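Local coordinates for TqaA (Penicillium aethiopicum, PDB 5DLK), which is a fungal nonribosomal peptide synthetase whose condensation-like part, the piece described here, probably closes the finished peptide into a macrocycle, at residues F61-F67 and R415-E421; G263-F269 and V435-S441; S385-Q391 and V422-P428. One frame throughout, in Å; residues are numbered along the deposited sequence.

Contact 1 of 3, residues F61-F67 and R415-E421. With EDO (1,2-ethanediol), chain E.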
# COMPACT_ATOMS: atom_id res chain seq x y z
N PHE A 61 -7.29 -2.57 -1.70
CA PHE A 61 -7.16 -1.18 -2.16
C PHE A 61 -8.21 -0.83 -3.20
O PHE A 61 -8.75 0.27 -3.18
CB PHE A 61 -5.75 -0.94 -2.70
CG PHE A 61 -4.71 -0.82 -1.63
CD1 PHE A 61 -4.84 0.13 -0.63
CD2 PHE A 61 -3.60 -1.66 -1.61
CE1 PHE A 61 -3.90 0.25 0.38
CE2 PHE A 61 -2.64 -1.55 -0.61
CZ PHE A 61 -2.79 -0.59 0.40
N ILE A 62 -8.51 -1.75 -4.11
CA ILE A 62 -9.51 -1.46 -5.15
C ILE A 62 -10.89 -1.23 -4.55
O ILE A 62 -11.59 -0.27 -4.91
CB ILE A 62 -9.54 -2.59 -6.21
CG1 ILE A 62 -8.23 -2.56 -7.00
CG2 ILE A 62 -10.73 -2.42 -7.14
CD1 ILE A 62 -7.98 -3.77 -7.88
N LYS A 63 -11.26 -2.07 -3.58
CA LYS A 63 -12.57 -1.95 -2.95
C LYS A 63 -12.73 -0.64 -2.20
O LYS A 63 -13.85 -0.18 -1.99
CB LYS A 63 -12.81 -3.10 -1.96
CG LYS A 63 -13.19 -4.43 -2.56
CD LYS A 63 -13.56 -5.37 -1.40
CE LYS A 63 -13.86 -6.79 -1.84
NZ LYS A 63 -14.96 -6.84 -2.86
N ARG A 64 -11.61 -0.06 -1.79
CA ARG A 64 -11.61 1.17 -1.02
C ARG A 64 -11.35 2.42 -1.90
O ARG A 64 -11.15 3.54 -1.39
CB ARG A 64 -10.58 1.07 0.10
CG ARG A 64 -11.08 0.13 1.23
CD ARG A 64 -9.97 -0.46 2.09
NE ARG A 64 -10.54 -1.41 3.05
CZ ARG A 64 -10.94 -2.65 2.76
NH1 ARG A 64 -10.88 -3.13 1.51
NH2 ARG A 64 -11.45 -3.41 3.73
N GLY A 65 -11.38 2.21 -3.21
CA GLY A 65 -11.26 3.34 -4.14
C GLY A 65 -9.93 4.05 -4.00
O GLY A 65 -9.86 5.28 -4.15
N THR A 66 -8.88 3.29 -3.71
CA THR A 66 -7.59 3.89 -3.38
C THR A 66 -6.91 4.32 -4.68
O THR A 66 -6.53 3.50 -5.50
CB THR A 66 -6.70 2.92 -2.60
OG1 THR A 66 -7.51 2.24 -1.64
CG2 THR A 66 -5.59 3.68 -1.86
N PHE A 67 -6.78 5.63 -4.86
CA PHE A 67 -6.44 6.19 -6.16
C PHE A 67 -5.67 7.48 -5.93
O PHE A 67 -6.08 8.32 -5.13
CB PHE A 67 -7.74 6.42 -6.93
CG PHE A 67 -7.56 6.82 -8.37
CD1 PHE A 67 -6.79 6.07 -9.25
CD2 PHE A 67 -8.26 7.92 -8.86
CE1 PHE A 67 -6.67 6.45 -10.61
CE2 PHE A 67 -8.16 8.31 -10.20
CZ PHE A 67 -7.35 7.58 -11.07
N ARG A 415 -7.35 9.54 -2.88
CA ARG A 415 -8.62 9.02 -2.39
C ARG A 415 -8.33 7.72 -1.64
O ARG A 415 -7.46 6.94 -2.06
CB ARG A 415 -9.60 8.73 -3.54
CG ARG A 415 -9.83 9.90 -4.50
CD ARG A 415 -10.25 11.14 -3.75
NE ARG A 415 -11.55 11.01 -3.11
CZ ARG A 415 -12.11 11.98 -2.40
NH1 ARG A 415 -11.49 13.14 -2.27
NH2 ARG A 415 -13.29 11.80 -1.82
N PHE A 416 -9.07 7.49 -0.57
CA PHE A 416 -8.97 6.25 0.22
C PHE A 416 -10.15 6.21 1.16
O PHE A 416 -10.30 7.10 1.99
CB PHE A 416 -7.66 6.18 1.00
CG PHE A 416 -7.55 4.96 1.90
CD1 PHE A 416 -7.45 3.70 1.36
CD2 PHE A 416 -7.58 5.10 3.29
CE1 PHE A 416 -7.35 2.55 2.18
CE2 PHE A 416 -7.47 3.97 4.12
CZ PHE A 416 -7.36 2.70 3.56
N ASP A 417 -10.97 5.17 1.06
CA ASP A 417 -12.18 5.09 1.89
C ASP A 417 -12.33 3.72 2.53
O ASP A 417 -12.78 2.78 1.88
CB ASP A 417 -13.41 5.42 1.05
CG ASP A 417 -13.40 6.85 0.56
OD1 ASP A 417 -13.61 7.75 1.40
OD2 ASP A 417 -13.16 7.05 -0.63
N PRO A 418 -11.96 3.61 3.81
CA PRO A 418 -12.06 2.34 4.55
C PRO A 418 -13.47 1.76 4.53
O PRO A 418 -14.45 2.49 4.36
CB PRO A 418 -11.69 2.74 6.00
CG PRO A 418 -10.87 3.96 5.87
CD PRO A 418 -11.40 4.70 4.63
N LEU A 419 -13.57 0.45 4.73
CA LEU A 419 -14.86 -0.20 4.87
C LEU A 419 -15.23 -0.28 6.37
O LEU A 419 -15.51 0.75 6.98
CB LEU A 419 -14.83 -1.56 4.19
CG LEU A 419 -14.38 -1.46 2.72
CD1 LEU A 419 -14.40 -2.83 2.02
CD2 LEU A 419 -15.24 -0.44 1.98
N ASP A 420 -15.20 -1.46 6.97
CA ASP A 420 -15.59 -1.55 8.39
C ASP A 420 -14.38 -1.49 9.33
O ASP A 420 -14.55 -1.36 10.54
CB ASP A 420 -16.37 -2.84 8.66
CG ASP A 420 -17.75 -2.82 8.01
OD1 ASP A 420 -18.36 -1.73 7.92
OD2 ASP A 420 -18.21 -3.91 7.60
N GLU A 421 -13.17 -1.58 8.78
CA GLU A 421 -11.95 -1.62 9.59
C GLU A 421 -11.45 -0.24 10.04
O GLU A 421 -11.79 0.80 9.46
CB GLU A 421 -10.84 -2.32 8.82
CG GLU A 421 -10.17 -1.45 7.73
CD GLU A 421 -11.03 -1.29 6.48
OE1 GLU A 421 -11.99 -2.06 6.31
OE2 GLU A 421 -10.73 -0.38 5.66
C1 EDO E . -10.17 10.32 2.18
O1 EDO E . -9.04 9.44 2.36
C2 EDO E . -10.47 10.61 0.69
O2 EDO E . -11.00 9.45 0.01
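Arg64 and Glu421 approach from opposite directions and join side-on, each of two nitrogens taking one carboxylate oxygen. The NE to OE2 bond of this salt bridge, 2.8 Å, is almost straight (174°), and Arg64 NH2 lies 3.0 Å from Glu421 OE1. Both oxygens sit close to the guanidinium plane, yet the nitrogens reach them from above the carboxylate, because the two flat groups are turned 47° apart. Leu419 lays CD1 over one guanidinium face, 3.5 Å from Arg64 NH2. Farther back, the extended Arg64 chain runs alongside the Phe416 ring, with CD 4.0 Å from Phe416 CE1. Phe416 CG lies anti to the backbone N (chi1 176°), which brings the ring edge at CD1 to 3.3 Å from Thr66 OG1.

The second shell fixes these groups. Leu419 N binds Glu421 OE2 from the carboxylate face opposite Arg64 NE, and Trp423 NE1 is a further donor to OE2, a setting likely to stabilise the negative charge. Thr66 OG1 donates to Phe61 O, which also receives Thr66 N. Asp417 N donates to Arg64 O at 2.9 Å, while the Asp417 carboxylate turns to Thr265.

Gly65, at positive phi, completes a Schellman motif ending helix 56-63. Beyond it Phe67 and Arg415 form an antiparallel hydrogen-bonded pair at the end of strand 407-415, which the C-terminal half of a condensation domain lends to the N-terminal sheet.

Contact 2 of 3, residues G263-F269 and V435-S441. With EDO (1,2-ethanediol), chain F; EDO (1,2-ethanediol), chain E.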
# COMPACT_ATOMS: atom_id res chain seq x y z
N GLY A 263 -22.14 7.41 6.37
CA GLY A 263 -21.08 8.13 7.07
C GLY A 263 -19.93 8.51 6.14
O GLY A 263 -19.98 8.25 4.94
N GLN A 264 -18.88 9.12 6.70
CA GLN A 264 -17.76 9.52 5.86
C GLN A 264 -16.41 9.09 6.42
O GLN A 264 -16.27 8.82 7.62
CB GLN A 264 -17.76 11.03 5.66
CG GLN A 264 -17.44 11.82 6.90
CD GLN A 264 -17.43 13.33 6.63
OE1 GLN A 264 -17.58 13.76 5.48
NE2 GLN A 264 -17.27 14.12 7.69
N THR A 265 -15.43 9.03 5.53
CA THR A 265 -14.07 8.71 5.91
C THR A 265 -13.54 9.85 6.75
O THR A 265 -13.60 11.01 6.33
CB THR A 265 -13.19 8.51 4.67
OG1 THR A 265 -13.67 7.40 3.91
CG2 THR A 265 -11.72 8.29 5.06
N LEU A 266 -13.07 9.54 7.95
CA LEU A 266 -12.44 10.54 8.81
C LEU A 266 -10.97 10.22 9.03
O LEU A 266 -10.63 9.07 9.36
CB LEU A 266 -13.12 10.64 10.18
CG LEU A 266 -14.59 11.02 10.28
CD1 LEU A 266 -14.96 11.15 11.76
CD2 LEU A 266 -14.79 12.33 9.56
N TRP A 267 -10.12 11.22 8.85
CA TRP A 267 -8.72 11.14 9.27
C TRP A 267 -8.51 11.95 10.54
O TRP A 267 -8.94 13.11 10.64
CB TRP A 267 -7.77 11.67 8.19
CG TRP A 267 -7.58 10.80 7.02
CD1 TRP A 267 -8.38 10.72 5.91
CD2 TRP A 267 -6.51 9.88 6.81
NE1 TRP A 267 -7.86 9.80 5.02
CE2 TRP A 267 -6.71 9.27 5.55
CE3 TRP A 267 -5.39 9.50 7.56
CZ2 TRP A 267 -5.84 8.31 5.02
CZ3 TRP A 267 -4.53 8.55 7.05
CH2 TRP A 267 -4.75 7.97 5.78
N THR A 268 -7.82 11.37 11.51
CA THR A 268 -7.57 12.04 12.78
C THR A 268 -6.09 11.93 13.12
O THR A 268 -5.50 10.86 13.00
CB THR A 268 -8.45 11.46 13.89
OG1 THR A 268 -9.83 11.56 13.50
CG2 THR A 268 -8.23 12.20 15.22
N PHE A 269 -5.47 13.05 13.49
CA PHE A 269 -4.01 13.09 13.63
C PHE A 269 -3.59 13.50 15.02
O PHE A 269 -4.23 14.36 15.63
CB PHE A 269 -3.39 14.08 12.61
CG PHE A 269 -3.80 13.84 11.19
CD1 PHE A 269 -3.11 12.93 10.40
CD2 PHE A 269 -4.86 14.54 10.62
CE1 PHE A 269 -3.48 12.70 9.08
CE2 PHE A 269 -5.23 14.31 9.30
CZ PHE A 269 -4.53 13.39 8.53
N VAL A 435 0.69 10.03 14.68
CA VAL A 435 -0.25 8.93 14.76
C VAL A 435 -1.50 9.36 14.00
O VAL A 435 -2.09 10.40 14.29
CB VAL A 435 -0.56 8.56 16.23
CG1 VAL A 435 -1.64 7.49 16.33
CG2 VAL A 435 0.72 8.15 16.98
N GLN A 436 -1.90 8.56 13.01
CA GLN A 436 -3.04 8.89 12.18
C GLN A 436 -4.08 7.79 12.30
O GLN A 436 -3.75 6.61 12.13
CB GLN A 436 -2.62 9.05 10.72
CG GLN A 436 -1.36 9.90 10.54
CD GLN A 436 -0.84 9.88 9.11
OE1 GLN A 436 -1.15 8.97 8.34
NE2 GLN A 436 -0.06 10.90 8.75
N VAL A 437 -5.32 8.15 12.58
CA VAL A 437 -6.40 7.17 12.58
C VAL A 437 -7.28 7.44 11.38
O VAL A 437 -7.66 8.60 11.12
CB VAL A 437 -7.23 7.24 13.88
CG1 VAL A 437 -8.44 6.32 13.78
CG2 VAL A 437 -6.35 6.92 15.10
N CYS A 438 -7.61 6.38 10.63
CA CYS A 438 -8.49 6.52 9.48
C CYS A 438 -9.60 5.47 9.55
O CYS A 438 -9.33 4.25 9.56
CB CYS A 438 -7.71 6.36 8.17
SG CYS A 438 -8.75 6.67 6.70
N ALA A 439 -10.83 5.93 9.59
CA ALA A 439 -11.97 5.03 9.68
C ALA A 439 -13.23 5.76 9.28
O ALA A 439 -13.33 6.98 9.44
CB ALA A 439 -12.12 4.47 11.11
N ASN A 440 -14.20 5.01 8.80
CA ASN A 440 -15.52 5.58 8.54
C ASN A 440 -16.17 6.08 9.83
O ASN A 440 -16.06 5.44 10.87
CB ASN A 440 -16.39 4.56 7.85
CG ASN A 440 -17.68 5.16 7.34
OD1 ASN A 440 -18.62 5.31 8.09
ND2 ASN A 440 -17.71 5.53 6.07
N SER A 441 -16.89 7.21 9.75
CA SER A 441 -17.44 7.85 10.94
C SER A 441 -18.50 6.99 11.60
O SER A 441 -18.82 7.18 12.78
CB SER A 441 -18.03 9.22 10.57
OG SER A 441 -18.99 9.05 9.55
C1 EDO F . -2.93 12.01 5.39
O1 EDO F . -1.99 11.02 5.82
C2 EDO F . -3.65 11.53 4.14
O2 EDO F . -4.97 12.11 4.09
C1 EDO E . -10.17 10.32 2.18
O1 EDO E . -9.04 9.44 2.36
C2 EDO E . -10.47 10.61 0.69
O2 EDO E . -11.00 9.45 0.01
O HOH W 1 -15.06 5.17 4.62
O HOH W 2 -10.54 9.17 12.32
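Cys438 packs against one face of the Trp267 indole. Its CB stands 3.8 Å from the centroid of the six-membered ring, almost on the ring normal, and its SG lies 3.7 Å from the centroid of the five-membered ring, so that a CH-pi and a sulfur-aromatic contact share one face. The sulfur gets there by turning anti to the backbone nitrogen (chi1 -175°), which also leaves it touching Thr265 CG2. The Phe425 ring meets the indole on the same side.

This packing rests on a regular antiparallel pairing. Leu266 with Ala439 and Thr268 with Val437 are hydrogen-bonded pairs, with Val437 N 2.7 Å from Thr268 O; Trp267 with Cys438 is a non-hydrogen-bonded pair between them. Leu266, Thr268 and Val437 point to the other face, where helix 446-465 covers them and Gln446 binds the Thr268 hydroxyl. At the end of the pairing the Ser441 side chain joins its backbone: OG accepts Gln264 N at 2.9 Å, while Ser441 N donates to Gln264 O.

The outer side is looser. The opposite Trp267 face carries a 1,2-ethanediol, probably from the crystallisation liquor, over its centre, and another accepts a nearly straight bond (170°) from Trp267 NE1. Phe269, likewise exposed, turns its edge to Gln436, with CD1 3.5 Å from Gln436 CG and the amide nearly perpendicular to the ring; the amide nitrogen itself is held by Glu434. A water joins Thr265 OG1, 2.7 Å away and also bonded to Asp417, to Asn440 ND2, while Asn440 OD1 accepts from Arg442 N.

Such a change from helix-covered to partly solvated face suits the margin of a mixed sheet, here the outermost strand 265-272 paired with 433-440 in the C-terminal half of the condensation fold.

Contact 3 of 3, residues S385-Q391 and V422-P428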
# COMPACT_ATOMS: atom_id res chain seq x y z
N SER A 385 -10.09 -6.24 11.71
CA SER A 385 -10.93 -5.10 12.07
C SER A 385 -10.10 -3.89 12.47
O SER A 385 -10.61 -2.76 12.52
CB SER A 385 -11.89 -5.49 13.20
OG SER A 385 -11.15 -5.93 14.32
N LEU A 386 -8.83 -4.14 12.80
CA LEU A 386 -7.87 -3.10 13.13
C LEU A 386 -6.56 -3.41 12.44
O LEU A 386 -6.06 -4.54 12.52
CB LEU A 386 -7.64 -3.02 14.65
CG LEU A 386 -6.56 -2.01 15.06
CD1 LEU A 386 -7.06 -0.59 14.85
CD2 LEU A 386 -6.16 -2.23 16.53
N ILE A 387 -6.02 -2.44 11.71
CA ILE A 387 -4.77 -2.66 11.02
C ILE A 387 -3.79 -1.54 11.36
O ILE A 387 -4.09 -0.36 11.16
CB ILE A 387 -4.95 -2.71 9.49
CG1 ILE A 387 -6.01 -3.76 9.13
CG2 ILE A 387 -3.58 -2.99 8.79
CD1 ILE A 387 -6.26 -3.91 7.63
N VAL A 388 -2.63 -1.92 11.87
CA VAL A 388 -1.59 -0.97 12.22
C VAL A 388 -0.50 -0.98 11.16
O VAL A 388 0.07 -2.03 10.82
CB VAL A 388 -0.98 -1.31 13.57
CG1 VAL A 388 0.18 -0.37 13.88
CG2 VAL A 388 -2.08 -1.23 14.65
N GLN A 389 -0.23 0.20 10.61
CA GLN A 389 0.75 0.34 9.53
C GLN A 389 1.77 1.41 9.89
O GLN A 389 1.46 2.61 9.84
CB GLN A 389 0.06 0.70 8.22
CG GLN A 389 1.03 0.77 7.02
CD GLN A 389 0.30 0.77 5.69
OE1 GLN A 389 -0.67 0.01 5.49
NE2 GLN A 389 0.77 1.59 4.75
N HIS A 390 2.99 0.99 10.23
CA HIS A 390 4.06 1.95 10.47
C HIS A 390 4.76 2.27 9.15
O HIS A 390 5.17 1.37 8.42
CB HIS A 390 5.09 1.43 11.47
CG HIS A 390 6.21 2.39 11.68
ND1 HIS A 390 5.99 3.66 12.18
CD2 HIS A 390 7.52 2.33 11.35
CE1 HIS A 390 7.14 4.31 12.21
NE2 HIS A 390 8.08 3.52 11.73
N GLN A 391 4.87 3.56 8.85
CA GLN A 391 5.38 3.99 7.55
C GLN A 391 6.89 4.17 7.57
O GLN A 391 7.37 5.30 7.57
CB GLN A 391 4.70 5.30 7.13
CG GLN A 391 3.18 5.24 7.15
CD GLN A 391 2.58 4.52 5.96
OE1 GLN A 391 3.00 3.42 5.58
NE2 GLN A 391 1.56 5.13 5.37
N VAL A 422 -10.63 -0.25 11.09
CA VAL A 422 -9.96 0.95 11.57
C VAL A 422 -8.49 0.81 11.19
O VAL A 422 -7.90 -0.25 11.41
CB VAL A 422 -10.11 1.13 13.10
CG1 VAL A 422 -9.22 2.28 13.61
CG2 VAL A 422 -11.57 1.37 13.45
N TRP A 423 -7.93 1.85 10.57
CA TRP A 423 -6.50 1.92 10.30
C TRP A 423 -5.79 2.84 11.27
O TRP A 423 -6.29 3.93 11.58
CB TRP A 423 -6.26 2.45 8.87
CG TRP A 423 -6.82 1.62 7.80
CD1 TRP A 423 -8.12 1.61 7.36
CD2 TRP A 423 -6.12 0.65 7.01
NE1 TRP A 423 -8.26 0.69 6.33
CE2 TRP A 423 -7.05 0.08 6.11
CE3 TRP A 423 -4.80 0.18 6.99
CZ2 TRP A 423 -6.70 -0.91 5.18
CZ3 TRP A 423 -4.45 -0.79 6.05
CH2 TRP A 423 -5.40 -1.33 5.17
N ILE A 424 -4.62 2.41 11.75
CA ILE A 424 -3.73 3.30 12.47
C ILE A 424 -2.44 3.38 11.69
O ILE A 424 -1.73 2.40 11.57
CB ILE A 424 -3.42 2.81 13.89
CG1 ILE A 424 -4.70 2.78 14.74
CG2 ILE A 424 -2.36 3.73 14.54
CD1 ILE A 424 -4.52 2.18 16.14
N PHE A 425 -2.15 4.55 11.12
CA PHE A 425 -0.88 4.77 10.44
C PHE A 425 0.04 5.59 11.33
O PHE A 425 -0.43 6.49 12.03
CB PHE A 425 -1.07 5.51 9.12
CG PHE A 425 -1.98 4.84 8.13
CD1 PHE A 425 -1.51 3.86 7.28
CD2 PHE A 425 -3.32 5.22 8.04
CE1 PHE A 425 -2.37 3.25 6.34
CE2 PHE A 425 -4.17 4.63 7.11
CZ PHE A 425 -3.69 3.65 6.27
N THR A 426 1.33 5.32 11.29
CA THR A 426 2.29 6.17 12.03
C THR A 426 3.38 6.62 11.07
O THR A 426 3.96 5.81 10.36
CB THR A 426 2.92 5.44 13.24
OG1 THR A 426 3.31 4.11 12.86
CG2 THR A 426 1.94 5.36 14.38
N GLU A 427 3.63 7.93 11.01
CA GLU A 427 4.63 8.50 10.11
C GLU A 427 5.74 9.13 10.93
O GLU A 427 5.49 10.06 11.70
CB GLU A 427 4.01 9.56 9.20
CG GLU A 427 3.21 9.00 8.05
CD GLU A 427 2.78 10.07 7.07
OE1 GLU A 427 2.94 11.27 7.37
OE2 GLU A 427 2.28 9.69 5.99
N PRO A 428 6.97 8.62 10.77
CA PRO A 428 8.13 9.06 11.55
C PRO A 428 8.84 10.25 10.92
O PRO A 428 9.87 10.05 10.28
CB PRO A 428 9.03 7.82 11.57
CG PRO A 428 8.75 7.16 10.27
CD PRO A 428 7.30 7.45 9.93
O HOH W 3 0.29 7.75 6.38
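Ile387 sets CD1 over one face of the Trp423 indole, 3.9 Å from the centroid of its six-membered ring, and Gln389, two residues on, continues the same face of the sheet beside Phe425. From its root outward, Gln389 CB rests 3.7 Å from Phe425 CD1, CG stays close to that carbon, and CD reaches the ring edge, 3.7 Å from Phe425 CE1. The amide stands 83° from the ring plane. OE1 ends between Phe425 and Trp423 CZ3 and is bound by Thr309, whereas NE2 gives a straight bond (173°) to Gln391 OE1 at 3.0 Å. With a leucine in its place, Thr309 and Gln391 would probably each lose a hydrogen-bond partner, leaving the Gln391 amide freer to turn.

On the opposite face His390 ND1 and Thr426 OG1 share a hydrogen bond of 2.8 Å at the ring edge. The parallel backbones are joined from Val422 N and Ser385 O to Gln391 N and Thr426 O. Gln391 NE2 passes on to Glu427 through a water. The chemistry couples two amides beside Phe425, Gln389 being buried, and leaves the His390 side chain about 4 Å from that of Asn392, a phosphopantetheine-binding residue, consistent with a fixed polar setting there.

The three contacts gather around one sheet of the condensation fold, with centres 11 to 14 Å apart. Contacts 2 and 3 belong to that six-stranded mixed sheet: strands 422-428 and 433-440, consecutive in the chain, lie next to each other, bonded through Gln436 N to Phe425 O and Cys438 N to Trp423 O. Contact 3 is nested within the chain loop that contact 2 closes, whereas contact 1 interleaves with both. Its segment 415-421 runs directly into strand 422-428, bringing the chain from the five-stranded sheet to the six-stranded one. Asp417 meets Thr265, and Phe416 meets Trp423, so the crossover that joins the two halves is packed onto the sheet it enters.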